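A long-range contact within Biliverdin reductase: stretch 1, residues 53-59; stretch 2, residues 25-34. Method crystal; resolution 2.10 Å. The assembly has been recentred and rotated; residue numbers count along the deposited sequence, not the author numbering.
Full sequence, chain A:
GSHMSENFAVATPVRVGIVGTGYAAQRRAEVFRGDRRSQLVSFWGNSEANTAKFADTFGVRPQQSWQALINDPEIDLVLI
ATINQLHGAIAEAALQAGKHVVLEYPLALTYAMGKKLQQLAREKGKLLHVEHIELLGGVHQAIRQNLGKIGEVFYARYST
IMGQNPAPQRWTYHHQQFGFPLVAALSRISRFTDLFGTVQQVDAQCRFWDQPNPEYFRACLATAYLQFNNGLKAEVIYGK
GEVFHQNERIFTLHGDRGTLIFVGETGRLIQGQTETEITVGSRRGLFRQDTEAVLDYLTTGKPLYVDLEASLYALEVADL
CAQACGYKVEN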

# COMPACT_ATOMS: atom_id res chain seq x y z
N LYS A 53 9.46 -13.38 16.18
CA LYS A 53 8.03 -13.59 16.40
C LYS A 53 7.37 -14.24 15.19
O LYS A 53 6.54 -15.14 15.33
CB LYS A 53 7.35 -12.25 16.72
CG LYS A 53 7.82 -11.60 18.01
CD LYS A 53 6.83 -10.53 18.47
CE LYS A 53 6.76 -9.38 17.48
NZ LYS A 53 6.76 -8.06 18.18
N PHE A 54 7.74 -13.79 13.98
CA PHE A 54 7.16 -14.35 12.77
C PHE A 54 7.51 -15.82 12.61
O PHE A 54 6.65 -16.64 12.28
CB PHE A 54 7.63 -13.54 11.55
CG PHE A 54 6.84 -13.80 10.30
CD1 PHE A 54 7.17 -14.85 9.46
CD2 PHE A 54 5.77 -12.99 9.96
CE1 PHE A 54 6.45 -15.09 8.31
CE2 PHE A 54 5.05 -13.22 8.81
CZ PHE A 54 5.38 -14.27 7.98
N ALA A 55 8.78 -16.17 12.85
CA ALA A 55 9.20 -17.56 12.77
C ALA A 55 8.42 -18.42 13.76
O ALA A 55 8.05 -19.56 13.45
CB ALA A 55 10.70 -17.68 13.03
N ASP A 56 8.17 -17.89 14.96
CA ASP A 56 7.45 -18.66 15.98
C ASP A 56 5.98 -18.83 15.60
O ASP A 56 5.44 -19.94 15.69
CB ASP A 56 7.58 -17.97 17.34
CG ASP A 56 7.23 -18.88 18.49
OD1 ASP A 56 7.96 -19.88 18.70
OD2 ASP A 56 6.24 -18.61 19.20
N THR A 57 5.33 -17.75 15.18
CA THR A 57 3.92 -17.83 14.80
C THR A 57 3.70 -18.83 13.68
O THR A 57 2.75 -19.62 13.72
CB THR A 57 3.40 -16.45 14.39
OG1 THR A 57 3.53 -15.54 15.48
CG2 THR A 57 1.94 -16.53 13.95
N PHE A 58 4.58 -18.83 12.68
CA PHE A 58 4.35 -19.60 11.46
C PHE A 58 5.31 -20.76 11.28
O PHE A 58 5.33 -21.34 10.19
CB PHE A 58 4.41 -18.68 10.24
CG PHE A 58 3.37 -17.60 10.24
CD1 PHE A 58 2.04 -17.91 10.01
CD2 PHE A 58 3.72 -16.28 10.46
CE1 PHE A 58 1.07 -16.92 10.01
CE2 PHE A 58 2.76 -15.28 10.46
CZ PHE A 58 1.43 -15.60 10.24
N GLY A 59 6.09 -21.13 12.30
CA GLY A 59 6.94 -22.30 12.23
C GLY A 59 7.66 -22.47 10.91
O GLY A 59 7.61 -23.53 10.28
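Stretch 2, residues 25-34: AQRRAEVFRG

Stretch 2 is helical throughout, with phi near -65° and psi near -40°, and its backbone hydrogen bonds run from Ala 29 N to Ala 25 O (2.9 Å) through Gly 34 N to Glu 30 O (3.2 Å), with that of Val 31 N to Arg 27 O (3.3 Å) weak. It lies alongside the helix of stretch 1 in the same N-to-C sense, crossing at -23°, axes 11.5 Å apart at closest. The nearest CA pairs are Phe 54 with Gln 26 and Phe 58 with Ala 29.

Apolar packing dominates. Phe 58 is a knob in a hole formed by Gln 26, Ala 29, Glu 30 and Arg 33. The methyl of Ala 29 points toward stretch 1; its CB lies 3.7 Å from the centroid of the Phe 58 ring, a CH-pi contact over the face, and 3.8 Å from Phe 54 CZ. A side chain this small lets both rings approach the helix. Phe 54 CE2 also meets Gln 26 CG at 3.9 Å and Ala 25 CB at 4.2 Å.

Glu 30 CG lies 3.8 Å from Phe 58 CE1, at the ring edge, while Glu 30 OE1 forms a salt bridge with Arg 27 NH1 (3.0 Å). The planar guanidinium of Arg 33 offers a face to Phe 58, Arg 33 NH2 to Phe 58 CE1 3.8 Å. No hydrogen bond joins the stretches.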

# COMPACT_ATOMS: atom_id res chain seq x y z
N ALA A 25 2.36 -9.13 5.53
CA ALA A 25 3.03 -10.42 5.47
C ALA A 25 2.32 -11.45 6.33
O ALA A 25 2.20 -12.62 5.92
CB ALA A 25 4.49 -10.26 5.92
N GLN A 26 1.84 -11.05 7.50
CA GLN A 26 1.17 -12.00 8.39
C GLN A 26 -0.15 -12.47 7.80
O GLN A 26 -0.47 -13.67 7.84
CB GLN A 26 0.97 -11.36 9.77
CG GLN A 26 2.26 -11.14 10.54
CD GLN A 26 2.08 -10.28 11.77
OE1 GLN A 26 1.04 -10.34 12.44
NE2 GLN A 26 3.08 -9.47 12.09
N ARG A 27 -0.95 -11.54 7.25
CA ARG A 27 -2.21 -11.93 6.64
C ARG A 27 -2.00 -12.86 5.46
O ARG A 27 -2.73 -13.85 5.30
CB ARG A 27 -2.99 -10.68 6.20
CG ARG A 27 -3.44 -9.80 7.34
CD ARG A 27 -4.21 -10.61 8.37
NE ARG A 27 -4.89 -9.77 9.35
CZ ARG A 27 -5.35 -10.21 10.51
NH1 ARG A 27 -5.18 -11.49 10.84
NH2 ARG A 27 -5.96 -9.39 11.35
N ARG A 28 -1.01 -12.56 4.61
CA ARG A 28 -0.69 -13.45 3.50
C ARG A 28 -0.24 -14.82 4.00
O ARG A 28 -0.66 -15.86 3.48
CB ARG A 28 0.38 -12.83 2.61
CG ARG A 28 -0.00 -11.50 1.97
CD ARG A 28 -0.92 -11.69 0.77
NE ARG A 28 -1.10 -10.43 0.05
CZ ARG A 28 -1.87 -10.29 -1.02
NH1 ARG A 28 -2.53 -11.33 -1.51
NH2 ARG A 28 -1.98 -9.11 -1.61
N ALA A 29 0.62 -14.83 5.02
CA ALA A 29 1.12 -16.09 5.56
C ALA A 29 -0.01 -16.95 6.11
O ALA A 29 -0.01 -18.17 5.94
CB ALA A 29 2.16 -15.82 6.65
N GLU A 30 -0.98 -16.32 6.77
CA GLU A 30 -2.09 -17.08 7.34
C GLU A 30 -2.87 -17.82 6.26
O GLU A 30 -3.23 -18.99 6.43
CB GLU A 30 -3.01 -16.15 8.13
CG GLU A 30 -2.40 -15.62 9.42
CD GLU A 30 -3.23 -14.53 10.07
OE1 GLU A 30 -4.09 -13.94 9.39
OE2 GLU A 30 -3.01 -14.25 11.27
N VAL A 31 -3.13 -17.16 5.12
CA VAL A 31 -3.93 -17.79 4.07
C VAL A 31 -3.10 -18.78 3.27
O VAL A 31 -3.60 -19.84 2.87
CB VAL A 31 -4.56 -16.71 3.18
CG1 VAL A 31 -5.37 -17.35 2.06
CG2 VAL A 31 -5.43 -15.77 4.01
N PHE A 32 -1.83 -18.46 3.00
CA PHE A 32 -0.97 -19.38 2.25
C PHE A 32 -0.83 -20.71 2.97
O PHE A 32 -0.83 -21.77 2.33
CB PHE A 32 0.40 -18.75 2.01
CG PHE A 32 0.44 -17.81 0.85
CD1 PHE A 32 -0.12 -18.17 -0.36
CD2 PHE A 32 1.05 -16.58 0.96
CE1 PHE A 32 -0.08 -17.32 -1.44
CE2 PHE A 32 1.09 -15.72 -0.12
CZ PHE A 32 0.53 -16.09 -1.32
N ARG A 33 -0.74 -20.64 4.28
CA ARG A 33 -0.65 -21.81 5.11
C ARG A 33 -1.95 -22.62 5.12
O ARG A 33 -1.94 -23.79 4.96
CB ARG A 33 -0.26 -21.46 6.55
CG ARG A 33 -0.02 -22.66 7.44
CD ARG A 33 0.35 -22.34 8.87
NE ARG A 33 -0.46 -21.27 9.46
CZ ARG A 33 -0.36 -20.84 10.72
NH1 ARG A 33 0.50 -21.43 11.56
NH2 ARG A 33 -1.13 -19.84 11.13
N GLY A 34 -3.05 -21.93 5.29
CA GLY A 34 -4.35 -22.57 5.39
C GLY A 34 -4.82 -23.16 4.08
O GLY A 34 -5.51 -24.19 4.07